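Local coordinates for major pollen allergen Pla l 1 (Plantago lanceolata, PDB 4Z8W), which is a secreted plantain pollen allergen of the Ole e 1 family that probably binds zinc, at residues C17-H21 / R83-E88; R32-V38 / G55-G61. The contacts are given in a common frame with arbitrary orientation. Residues are numbered along the deposited sequence.

Contact 1 (C17-H21 / R83-E88); sequences CNVCH and RPDCSE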
loop_
_atom_site.group_PDB
_atom_site.type_symbol
_atom_site.label_atom_id
_atom_site.label_comp_id
_atom_site.label_asym_id
_atom_site.label_seq_id
_atom_site.Cartn_x
_atom_site.Cartn_y
_atom_site.Cartn_z
ATOM N N CYS A 17 6.483 2.451 9.032
ATOM C CA CYS A 17 7.861 1.917 9.184
ATOM C C CYS A 17 7.713 0.764 10.248
ATOM O O CYS A 17 7.292 0.990 11.350
ATOM C CB CYS A 17 8.814 3.004 9.751
ATOM S SG CYS A 17 10.495 2.312 10.064
ATOM N N ASN A 18 8.070 -0.471 9.866
ATOM C CA ASN A 18 8.233 -1.567 10.827
ATOM C C ASN A 18 9.669 -1.386 11.377
ATOM O O ASN A 18 10.633 -1.547 10.633
ATOM C CB ASN A 18 8.020 -2.890 10.102
ATOM C CG ASN A 18 8.592 -4.101 10.876
ATOM O OD1 ASN A 18 8.632 -4.068 12.124
ATOM N ND2 ASN A 18 9.008 -5.147 10.158
ATOM N N VAL A 19 9.799 -1.118 12.681
ATOM C CA VAL A 19 11.099 -0.910 13.303
ATOM C C VAL A 19 11.828 -2.217 13.714
ATOM O O VAL A 19 12.904 -2.192 14.329
ATOM C CB VAL A 19 10.972 0.084 14.452
ATOM C CG1 VAL A 19 10.217 1.352 13.988
ATOM C CG2 VAL A 19 10.172 -0.527 15.637
ATOM N N CYS A 20 11.241 -3.358 13.358
ATOM C CA CYS A 20 11.887 -4.674 13.638
ATOM C C CYS A 20 12.376 -5.273 12.380
ATOM O O CYS A 20 11.626 -5.990 11.648
ATOM C CB CYS A 20 10.928 -5.669 14.335
ATOM S SG CYS A 20 10.091 -4.979 15.775
ATOM N N HIS A 21 13.662 -5.059 12.094
ATOM C CA HIS A 21 14.218 -5.621 10.873
ATOM C C HIS A 21 14.065 -7.150 10.829
ATOM O O HIS A 21 14.010 -7.714 9.744
ATOM C CB HIS A 21 15.720 -5.281 10.715
ATOM C CG HIS A 21 16.328 -5.877 9.486
ATOM N ND1 HIS A 21 17.081 -7.039 9.505
ATOM C CD2 HIS A 21 16.261 -5.493 8.189
ATOM C CE1 HIS A 21 17.471 -7.328 8.267
ATOM N NE2 HIS A 21 16.998 -6.397 7.454
ATOM N N ARG A 83 12.086 7.874 4.463
ATOM C CA ARG A 83 13.030 7.683 5.594
ATOM C C ARG A 83 14.139 6.813 5.152
ATOM O O ARG A 83 13.948 5.612 4.923
ATOM C CB ARG A 83 12.371 7.056 6.788
ATOM C CG ARG A 83 11.505 8.022 7.532
ATOM C CD ARG A 83 10.835 7.248 8.647
ATOM N NE ARG A 83 11.823 6.707 9.571
ATOM C CZ ARG A 83 11.529 6.108 10.729
ATOM N NH1 ARG A 83 10.263 5.986 11.167
ATOM N NH2 ARG A 83 12.509 5.658 11.471
ATOM N N PRO A 84 15.344 7.406 5.007
ATOM C CA PRO A 84 16.408 6.560 4.428
ATOM C C PRO A 84 16.776 5.424 5.418
ATOM O O PRO A 84 17.158 4.350 4.980
ATOM C CB PRO A 84 17.572 7.553 4.204
ATOM C CG PRO A 84 16.998 8.954 4.484
ATOM C CD PRO A 84 15.863 8.722 5.458
ATOM N N ASP A 85 16.547 5.627 6.702
ATOM C CA ASP A 85 16.714 4.544 7.682
ATOM C C ASP A 85 15.563 3.471 7.655
ATOM O O ASP A 85 15.582 2.511 8.411
ATOM C CB ASP A 85 16.789 5.190 9.070
ATOM C CG ASP A 85 15.533 5.932 9.409
ATOM O OD1 ASP A 85 15.016 6.588 8.496
ATOM O OD2 ASP A 85 15.068 5.891 10.571
ATOM N N CYS A 86 14.554 3.656 6.819
ATOM C CA CYS A 86 13.447 2.708 6.841
ATOM C C CYS A 86 12.913 2.597 5.399
ATOM O O CYS A 86 11.824 3.114 5.111
ATOM C CB CYS A 86 12.405 3.186 7.853
ATOM S SG CYS A 86 11.128 1.890 8.186
ATOM N N SER A 87 13.651 1.898 4.529
ATOM C CA SER A 87 13.329 1.827 3.097
ATOM C C SER A 87 13.380 0.417 2.525
ATOM O O SER A 87 13.212 0.274 1.305
ATOM C CB SER A 87 14.247 2.722 2.286
ATOM O OG SER A 87 15.653 2.492 2.559
ATOM N N GLU A 88 13.560 -0.641 3.346
ATOM C CA GLU A 88 13.444 -1.990 2.735
ATOM C C GLU A 88 12.023 -2.199 2.398
ATOM O O GLU A 88 11.172 -1.760 3.159
ATOM C CB GLU A 88 13.798 -3.184 3.664
ATOM C CG GLU A 88 15.222 -3.212 4.055
ATOM C CD GLU A 88 15.572 -4.434 4.867
ATOM O OE1 GLU A 88 14.670 -5.119 5.435
ATOM O OE2 GLU A 88 16.801 -4.647 4.985
#

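Contact 2 (R32-V38 / G55-G61); sequences RMAGAQV and GETDQDG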
loop_
_atom_site.group_PDB
_atom_site.type_symbol
_atom_site.label_atom_id
_atom_site.label_comp_id
_atom_site.label_asym_id
_atom_site.label_seq_id
_atom_site.Cartn_x
_atom_site.Cartn_y
_atom_site.Cartn_z
ATOM N N ARG A 32 3.602 5.266 11.724
ATOM C CA ARG A 32 3.000 5.898 10.542
ATOM C C ARG A 32 4.027 6.724 9.772
ATOM O O ARG A 32 4.741 7.488 10.363
ATOM C CB ARG A 32 1.831 6.795 10.999
ATOM C CG ARG A 32 0.629 6.006 11.578
ATOM C CD ARG A 32 -0.433 6.830 12.334
ATOM N NE ARG A 32 -1.576 5.969 12.698
ATOM C CZ ARG A 32 -2.617 5.671 11.892
ATOM N NH1 ARG A 32 -2.712 6.196 10.665
ATOM N NH2 ARG A 32 -3.584 4.845 12.320
ATOM N N MET A 33 4.127 6.550 8.456
ATOM C CA MET A 33 5.125 7.286 7.648
ATOM C C MET A 33 4.440 8.310 6.690
ATOM O O MET A 33 3.728 7.914 5.745
ATOM C CB MET A 33 5.971 6.310 6.793
ATOM C CG MET A 33 7.012 6.985 5.900
ATOM S SD MET A 33 7.957 5.910 4.854
ATOM C CE MET A 33 8.684 4.830 6.099
ATOM N N ALA A 34 4.720 9.604 6.899
ATOM C CA ALA A 34 4.392 10.687 5.980
ATOM C C ALA A 34 5.343 10.770 4.827
ATOM O O ALA A 34 6.555 10.581 4.972
ATOM C CB ALA A 34 4.364 12.045 6.737
ATOM N N GLY A 35 4.806 11.065 3.649
ATOM C CA GLY A 35 5.671 11.338 2.486
ATOM C C GLY A 35 6.008 10.108 1.727
ATOM O O GLY A 35 6.799 10.175 0.799
ATOM N N ALA A 36 5.463 8.932 2.137
ATOM C CA ALA A 36 5.778 7.735 1.383
ATOM C C ALA A 36 5.068 7.854 0.052
ATOM O O ALA A 36 4.016 8.434 -0.030
ATOM C CB ALA A 36 5.293 6.443 2.109
ATOM N N GLN A 37 5.626 7.223 -0.982
ATOM C CA GLN A 37 4.976 7.192 -2.259
ATOM C C GLN A 37 4.527 5.759 -2.568
ATOM O O GLN A 37 5.326 4.815 -2.479
ATOM C CB GLN A 37 5.921 7.711 -3.348
ATOM C CG GLN A 37 6.315 9.206 -3.174
ATOM C CD GLN A 37 7.539 9.613 -4.007
ATOM O OE1 GLN A 37 7.820 9.051 -5.099
ATOM N NE2 GLN A 37 8.303 10.537 -3.473
ATOM N N VAL A 38 3.266 5.655 -3.022
ATOM C CA VAL A 38 2.615 4.388 -3.346
ATOM C C VAL A 38 2.096 4.451 -4.798
ATOM O O VAL A 38 2.035 5.522 -5.421
ATOM C CB VAL A 38 1.482 4.045 -2.340
ATOM C CG1 VAL A 38 1.961 4.048 -0.869
ATOM C CG2 VAL A 38 0.350 5.057 -2.448
ATOM N N GLY A 55 0.439 8.429 -5.567
ATOM C CA GLY A 55 0.170 9.496 -4.577
ATOM C C GLY A 55 1.072 9.274 -3.357
ATOM O O GLY A 55 1.832 8.265 -3.270
ATOM N N GLU A 56 0.952 10.185 -2.423
ATOM C CA GLU A 56 1.822 10.274 -1.287
ATOM C C GLU A 56 0.988 10.173 -0.064
ATOM O O GLU A 56 -0.191 10.511 -0.081
ATOM C CB GLU A 56 2.576 11.668 -1.294
ATOM C CG GLU A 56 3.632 11.720 -2.367
ATOM C CD GLU A 56 4.812 12.608 -1.989
ATOM O OE1 GLU A 56 4.758 13.316 -0.938
ATOM O OE2 GLU A 56 5.798 12.562 -2.754
ATOM N N THR A 57 1.565 9.643 1.019
ATOM C CA THR A 57 0.803 9.565 2.252
ATOM C C THR A 57 0.866 10.913 2.979
ATOM O O THR A 57 1.788 11.675 2.727
ATOM C CB THR A 57 1.341 8.578 3.234
ATOM O OG1 THR A 57 2.761 8.806 3.429
ATOM C CG2 THR A 57 1.098 7.121 2.680
ATOM N N ASP A 58 -0.058 11.126 3.885
ATOM C CA ASP A 58 -0.123 12.375 4.633
ATOM C C ASP A 58 0.446 12.173 6.054
ATOM O O ASP A 58 1.158 11.145 6.358
ATOM C CB ASP A 58 -1.609 12.850 4.677
ATOM C CG ASP A 58 -2.464 12.002 5.547
ATOM O OD1 ASP A 58 -1.953 11.047 6.181
ATOM O OD2 ASP A 58 -3.694 12.282 5.624
ATOM N N GLN A 59 0.081 13.090 6.947
ATOM C CA GLN A 59 0.595 13.093 8.321
ATOM C C GLN A 59 0.255 11.888 9.119
ATOM O O GLN A 59 0.965 11.564 10.061
ATOM C CB GLN A 59 0.004 14.290 9.101
ATOM C CG GLN A 59 0.596 15.601 8.651
ATOM C CD GLN A 59 2.093 15.596 8.760
ATOM O OE1 GLN A 59 2.653 15.708 9.866
ATOM N NE2 GLN A 59 2.762 15.460 7.624
ATOM N N ASP A 60 -0.890 11.286 8.848
ATOM C CA ASP A 60 -1.232 10.061 9.538
ATOM C C ASP A 60 -0.711 8.813 8.803
ATOM O O ASP A 60 -1.095 7.708 9.161
ATOM C CB ASP A 60 -2.746 9.951 9.722
ATOM C CG ASP A 60 -3.313 11.050 10.591
ATOM O OD1 ASP A 60 -2.850 11.220 11.743
ATOM O OD2 ASP A 60 -4.236 11.738 10.112
ATOM N N GLY A 61 0.142 8.989 7.812
ATOM C CA GLY A 61 0.630 7.865 6.951
ATOM C C GLY A 61 -0.490 7.298 6.055
ATOM O O GLY A 61 -0.455 6.113 5.692
#

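Contact 1 (C17-H21 / R83-E88)
A disulfide and a weakly bonded pair of zinc ligands tie the end of strand 8-18 to the loop that follows strand 74-80. Cys17 SG and Cys86 SG are bonded at 2.0 Å with a chi3 of 108°, both CA-to-CB bonds point toward the opposite segment, and the CA atoms stand 6.1 Å apart. Both cysteines are buried, and Cys86 also packs on Phe122 of strand 114-123. Next to the bond, Arg83 lays one face of its guanidinium over Cys17 SG and brings NH1 to 3.6 Å from Cys17 CB. It is held there by charge: Arg83 NH2 forms a salt bridge with Asp85 OD2 at 2.7 Å, while NH1 pairs with Glu31. A type I turn from Arg83 to Cys86, closed by Cys86 N to Arg83 O at 2.8 Å, presents the cysteine. On the other segment, an Asx turn, with Cys20 N donating to Asn18 OD1 at 3.0 Å, bends the chain as it leaves the strand, and Cys20 is disulfide-linked to Cys131. Beyond this bend the His21 ring meets Glu88 edge-on: His21 NE2 donates to Glu88 OE2 at 3.0 Å, but the 130° angle at the hydrogen makes the bond weak. The stronger partner of Glu88 is Arg123, through a salt bridge. Both residues are zinc ligands, as are Asp45 and Asp73, which hold the zinc ion of this chain; no ion of the chain lies between His21 and Glu88. This is a disulfide-braced strand end carrying two zinc ligands at one end of the Ole e 1-like beta fold.

Contact 2 (R32-V38 / G55-G61)
Between residues 32-38 and 55-61 the regular pairing of an antiparallel hairpin becomes irregular, and the Thr57 hydroxyl adds to the backbone bonds. Val38 and Gly55 form a hydrogen-bonded pair: Val38 N reaches Gly55 O at 3.0 Å and 174°, and the return bond, Gly55 N to Val38 O, is weak at 3.3 Å. Gln37 and Glu56 follow as a non-hydrogen-bonded pair, CA atoms 4.5 Å apart. Thr57 N then donates to Ala36 O at 2.9 Å, and Thr57 O takes Gly35 N at 3.2 Å. With Gly35 at phi/psi 89/2°, where a CB would jam against the preceding carbonyl O, Gly35 and Ala36 opposite Thr57 are consistent with a G1-type beta bulge. Thr57 OG1 works both ways, donating to Met33 O at 2.7 Å and accepting from Ala36 N at 3.0 Å. Farther on, Arg32 NH1 donates to Asp60 O at 2.7 Å and 157°. The type I turn from Asp58 to Gly61 is closed internally by Gly61 N to Asp58 O at 2.8 Å; Asp58 OD1 accepts from Asp60 N at 2.9 Å in an Asx turn and from Val62 N. This is the open end of antiparallel hairpin 37-42/51-56, with a G1-type bulge and a threonine side chain bonding to backbone.

Overall arrangement
Measured between centres, contact 1 lies about 15 Å from the middle of the chain and contact 2 about 10 Å; both are partly buried, yet contact 1 has no exposed touching residue and contact 2 has five, against five buried. Contact 2 is nested in the loop closed by contact 1. A disulfide and one weak side-chain hydrogen bond join the segments of contact 1, with salt bridges around them, burying 233 Å²; contact 2 buries 560 Å² and is joined by seven hydrogen bonds, four of them backbone to backbone. Strand 8-18 supplies Cys17 to contact 1 and, through Val15, hydrogen-bonds to Met33 and Gly61 of contact 2. Met33 bridges them, its CE 3.7 Å from Cys86 O.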